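Local coordinates for protein beta-glucoside kinase (Listeria monocytogenes, PDB 4HTL) that phosphorylates cellobiose with ATP to give cellobiose-6'-phosphate, and may also regulate transcription of the cellobiose-PTS operon, at residues A[66-70]-A[150-155]; A[71-75]-A[86-90]. All blocks are in the same frame, centred on the assembly; numbering follows the deposited sequence.

Contact 1 (A[66-70]-A[150-155]). With EDO (1,2-ethanediol), chain B.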
# COMPACT_ATOMS: atom_id res chain seq x y z
N GLY A 66 -16.96 -7.32 -2.28
CA GLY A 66 -16.22 -7.92 -3.37
C GLY A 66 -15.60 -6.85 -4.28
O GLY A 66 -15.28 -5.75 -3.80
N TYR A 67 -15.47 -7.17 -5.57
CA TYR A 67 -14.74 -6.35 -6.51
C TYR A 67 -15.74 -5.88 -7.54
O TYR A 67 -16.42 -6.71 -8.20
CB TYR A 67 -13.59 -7.16 -7.14
CG TYR A 67 -12.66 -7.82 -6.13
CD1 TYR A 67 -12.27 -7.17 -4.96
CD2 TYR A 67 -12.08 -9.06 -6.40
CE1 TYR A 67 -11.41 -7.78 -4.06
CE2 TYR A 67 -11.24 -9.67 -5.51
CZ TYR A 67 -10.88 -9.02 -4.36
OH TYR A 67 -10.03 -9.62 -3.45
N VAL A 68 -15.88 -4.57 -7.64
CA VAL A 68 -16.87 -3.93 -8.48
C VAL A 68 -16.22 -2.90 -9.38
O VAL A 68 -15.50 -2.03 -8.88
CB VAL A 68 -17.90 -3.15 -7.60
CG1 VAL A 68 -18.86 -2.35 -8.48
CG2 VAL A 68 -18.66 -4.08 -6.68
N ASN A 69 -16.47 -2.99 -10.68
CA ASN A 69 -16.10 -1.94 -11.61
C ASN A 69 -17.13 -0.84 -11.41
O ASN A 69 -18.30 -1.01 -11.70
CB ASN A 69 -16.08 -2.47 -13.04
CG ASN A 69 -15.73 -1.41 -14.06
OD1 ASN A 69 -16.03 -0.23 -13.87
ND2 ASN A 69 -15.08 -1.83 -15.15
N PRO A 70 -16.69 0.29 -10.87
CA PRO A 70 -17.64 1.31 -10.46
C PRO A 70 -18.26 2.06 -11.63
O PRO A 70 -19.25 2.73 -11.43
CB PRO A 70 -16.81 2.23 -9.60
CG PRO A 70 -15.43 2.12 -10.17
CD PRO A 70 -15.30 0.71 -10.64
N ARG A 150 -7.76 -3.81 -11.12
CA ARG A 150 -8.91 -4.68 -11.28
C ARG A 150 -9.92 -4.49 -10.16
O ARG A 150 -10.75 -5.36 -9.92
CB ARG A 150 -8.47 -6.14 -11.43
CG ARG A 150 -7.63 -6.47 -12.66
CD ARG A 150 -7.19 -7.94 -12.58
NE ARG A 150 -6.60 -8.43 -13.82
CZ ARG A 150 -5.34 -8.22 -14.20
NH1 ARG A 150 -4.47 -7.53 -13.44
NH2 ARG A 150 -4.91 -8.70 -15.34
N PHE A 151 -9.88 -3.30 -9.53
CA PHE A 151 -10.88 -2.92 -8.53
C PHE A 151 -10.78 -3.78 -7.28
O PHE A 151 -11.78 -3.96 -6.55
CB PHE A 151 -12.29 -2.97 -9.14
CG PHE A 151 -12.35 -2.30 -10.46
CD1 PHE A 151 -12.18 -0.93 -10.53
CD2 PHE A 151 -12.48 -3.02 -11.63
CE1 PHE A 151 -12.19 -0.28 -11.74
CE2 PHE A 151 -12.46 -2.37 -12.85
CZ PHE A 151 -12.30 -1.00 -12.90
N ARG A 152 -9.58 -4.27 -7.03
CA ARG A 152 -9.32 -5.14 -5.90
C ARG A 152 -8.57 -4.49 -4.73
O ARG A 152 -8.37 -5.16 -3.69
CB ARG A 152 -8.57 -6.40 -6.35
CG ARG A 152 -9.22 -7.14 -7.50
CD ARG A 152 -8.60 -8.44 -7.88
NE ARG A 152 -7.28 -8.22 -8.43
CZ ARG A 152 -6.60 -9.12 -9.14
NH1 ARG A 152 -7.12 -10.30 -9.43
NH2 ARG A 152 -5.40 -8.80 -9.57
N ALA A 153 -8.08 -3.28 -4.92
CA ALA A 153 -7.16 -2.67 -3.93
C ALA A 153 -7.82 -2.54 -2.56
O ALA A 153 -9.05 -2.48 -2.43
CB ALA A 153 -6.67 -1.32 -4.41
N GLY A 154 -6.99 -2.55 -1.53
CA GLY A 154 -7.45 -2.34 -0.17
C GLY A 154 -7.72 -3.60 0.65
O GLY A 154 -8.38 -3.54 1.69
N GLU A 155 -7.21 -4.72 0.19
CA GLU A 155 -7.35 -6.00 0.88
C GLU A 155 -6.36 -6.13 2.04
O GLU A 155 -5.45 -7.00 2.06
CB GLU A 155 -7.22 -7.18 -0.11
CG GLU A 155 -8.41 -7.45 -0.97
CD GLU A 155 -9.56 -8.19 -0.25
OE1 GLU A 155 -9.65 -8.15 1.01
OE2 GLU A 155 -10.36 -8.88 -0.95
C1 EDO B . -8.78 -11.27 -15.98
O1 EDO B . -8.62 -10.82 -14.62
C2 EDO B . -8.09 -10.28 -16.92
O2 EDO B . -6.65 -10.49 -17.00
O HOH W 1 -14.02 -2.97 -5.89
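Y67 and F151 do most of the work here: each points its CA-to-CB bond at the opposing segment, and their CA atoms sit 5.5 Å apart. The F151 ring slides under the turn after strand 67-68. N69 CA stands over its face, 3.8 Å from the ring centroid in a CH-pi contact, while P70 CD comes within 3.4 Å of F151 CE1. In the ROK kinase fold, of the actin-like ATPase clan, this ties the small three-stranded sheet starting at strand 67-68 to the long loop after strand 144-145. Y67 lays its ring on the R152 side chain, with R152 CG 3.6 Å from the centroid, and gives its hydroxyl proton to E155 in a short hydrogen bond, OH to OE2 2.6 Å. The R152 guanidinium bonds R267 O and forms salt bridges with D237 and D268, all of the second subunit, and Y67 itself packs on that R267. Water 1 accepts from V68 N (3.0 Å) and donates to F151 O (2.5 Å).

Contact 2 (A[71-75]-A[86-90])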
# COMPACT_ATOMS: atom_id res chain seq x y z
N LYS A 71 -17.67 1.99 -12.83
CA LYS A 71 -18.24 2.67 -13.99
C LYS A 71 -19.26 1.76 -14.72
O LYS A 71 -20.33 2.23 -15.12
CB LYS A 71 -17.14 3.14 -14.97
CG LYS A 71 -16.33 4.34 -14.45
CD LYS A 71 -15.45 5.00 -15.51
CE LYS A 71 -14.69 6.20 -14.95
NZ LYS A 71 -13.46 6.57 -15.72
N THR A 72 -18.92 0.48 -14.92
CA THR A 72 -19.79 -0.46 -15.61
C THR A 72 -20.81 -1.19 -14.73
O THR A 72 -21.85 -1.66 -15.23
CB THR A 72 -19.02 -1.53 -16.38
OG1 THR A 72 -18.38 -2.43 -15.46
CG2 THR A 72 -17.98 -0.92 -17.34
N GLY A 73 -20.51 -1.30 -13.43
CA GLY A 73 -21.37 -2.00 -12.48
C GLY A 73 -21.13 -3.50 -12.42
O GLY A 73 -21.84 -4.24 -11.73
N LEU A 74 -20.12 -3.98 -13.14
CA LEU A 74 -19.83 -5.41 -13.12
C LEU A 74 -19.11 -5.82 -11.85
O LEU A 74 -18.00 -5.34 -11.58
CB LEU A 74 -18.99 -5.81 -14.34
CG LEU A 74 -18.56 -7.28 -14.42
CD1 LEU A 74 -19.79 -8.17 -14.57
CD2 LEU A 74 -17.60 -7.46 -15.59
N ILE A 75 -19.74 -6.73 -11.09
CA ILE A 75 -19.12 -7.37 -9.91
C ILE A 75 -18.39 -8.59 -10.42
O ILE A 75 -19.01 -9.53 -10.89
CB ILE A 75 -20.17 -7.82 -8.87
CG1 ILE A 75 -21.00 -6.63 -8.38
CG2 ILE A 75 -19.51 -8.51 -7.65
CD1 ILE A 75 -22.15 -6.98 -7.46
N ASN A 86 -19.28 -12.32 -11.33
CA ASN A 86 -19.48 -12.01 -12.74
C ASN A 86 -20.93 -11.59 -13.02
O ASN A 86 -21.53 -12.05 -13.99
CB ASN A 86 -19.07 -13.21 -13.63
CG ASN A 86 -19.06 -12.86 -15.09
OD1 ASN A 86 -18.73 -11.73 -15.46
ND2 ASN A 86 -19.47 -13.79 -15.94
N PHE A 87 -21.47 -10.71 -12.17
CA PHE A 87 -22.85 -10.24 -12.27
C PHE A 87 -22.89 -8.73 -12.38
O PHE A 87 -22.36 -8.04 -11.51
CB PHE A 87 -23.62 -10.66 -11.01
CG PHE A 87 -25.04 -10.22 -10.98
CD1 PHE A 87 -25.90 -10.43 -12.06
CD2 PHE A 87 -25.56 -9.63 -9.83
CE1 PHE A 87 -27.23 -10.03 -12.02
CE2 PHE A 87 -26.89 -9.24 -9.77
CZ PHE A 87 -27.72 -9.43 -10.87
N ASN A 88 -23.51 -8.22 -13.43
CA ASN A 88 -23.66 -6.78 -13.55
C ASN A 88 -24.93 -6.33 -12.83
O ASN A 88 -26.01 -6.24 -13.40
CB ASN A 88 -23.62 -6.32 -14.99
CG ASN A 88 -23.34 -4.84 -15.08
OD1 ASN A 88 -23.97 -4.04 -14.37
ND2 ASN A 88 -22.34 -4.47 -15.88
N LEU A 89 -24.74 -6.00 -11.55
CA LEU A 89 -25.84 -5.58 -10.68
C LEU A 89 -26.36 -4.19 -11.09
O LEU A 89 -27.55 -3.90 -10.97
CB LEU A 89 -25.39 -5.59 -9.23
CG LEU A 89 -26.41 -5.09 -8.20
CD1 LEU A 89 -27.73 -5.86 -8.25
CD2 LEU A 89 -25.79 -5.17 -6.80
N LYS A 90 -25.48 -3.34 -11.62
CA LYS A 90 -25.94 -2.02 -12.15
C LYS A 90 -26.92 -2.23 -13.30
O LYS A 90 -28.00 -1.63 -13.32
CB LYS A 90 -24.76 -1.17 -12.60
CG LYS A 90 -25.10 0.21 -13.18
CD LYS A 90 -23.86 1.01 -13.57
CE LYS A 90 -24.25 2.19 -14.48
NZ LYS A 90 -23.05 2.98 -14.84
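This is a small antiparallel hairpin, strand 74-77 against the short, weakly bonded strand 87-88, which runs straight into helix 89-97. Start at N86, which together with F87 faces I75 in a G1 beta bulge; its phi of 51° puts it in the left-handed conformation usual for the first residue of that bulge. F87 and I75 form an antiparallel hydrogen-bonded pair: I75 N to F87 O and F87 N to I75 O are both 3.0 Å. The F87 ring leads away from the segment 71-75 and meets R83 (cation-pi), F84 and W92. N88 is the N-cap of the helix, its OD1 taking the backbone NH of E91, while N88 ND2 donates to T72 O at 2.9 Å. L89 opens the helix; its CB packs on I75 CD1 at 3.9 Å, and both side chains touch I103. K90 CB lies 3.5 Å from G73 CA. A side chain on G73 would collide with K90 CB and N88 OD1, and its phi of 85° also suits glycine. From there the extended K90 side chain passes T72 O and ends with NZ donating to K71 O at 2.8 Å.

Overall arrangement
The two contacts lie side by side, centres about 12 Å apart, and meet in one three-stranded antiparallel sheet: strand 67-68 is an edge, strand 74-77 the middle and strand 87-88 the other edge. The turn between the first two strands is closed by a probable hydrogen bond from N69 N to L74 O (2.9 Å), and V68 CG2 packs on I75 CG1 at 3.9 Å. The second subunit reaches contact 1, but no other chain of the assembly touches the segments of contact 2. V68, I75 and L89 all touch I103 of strand 101-105. The side chain of I11, in the probable ATP-binding segment, is about 8 Å from that of V68 and about 5 Å from that of L89.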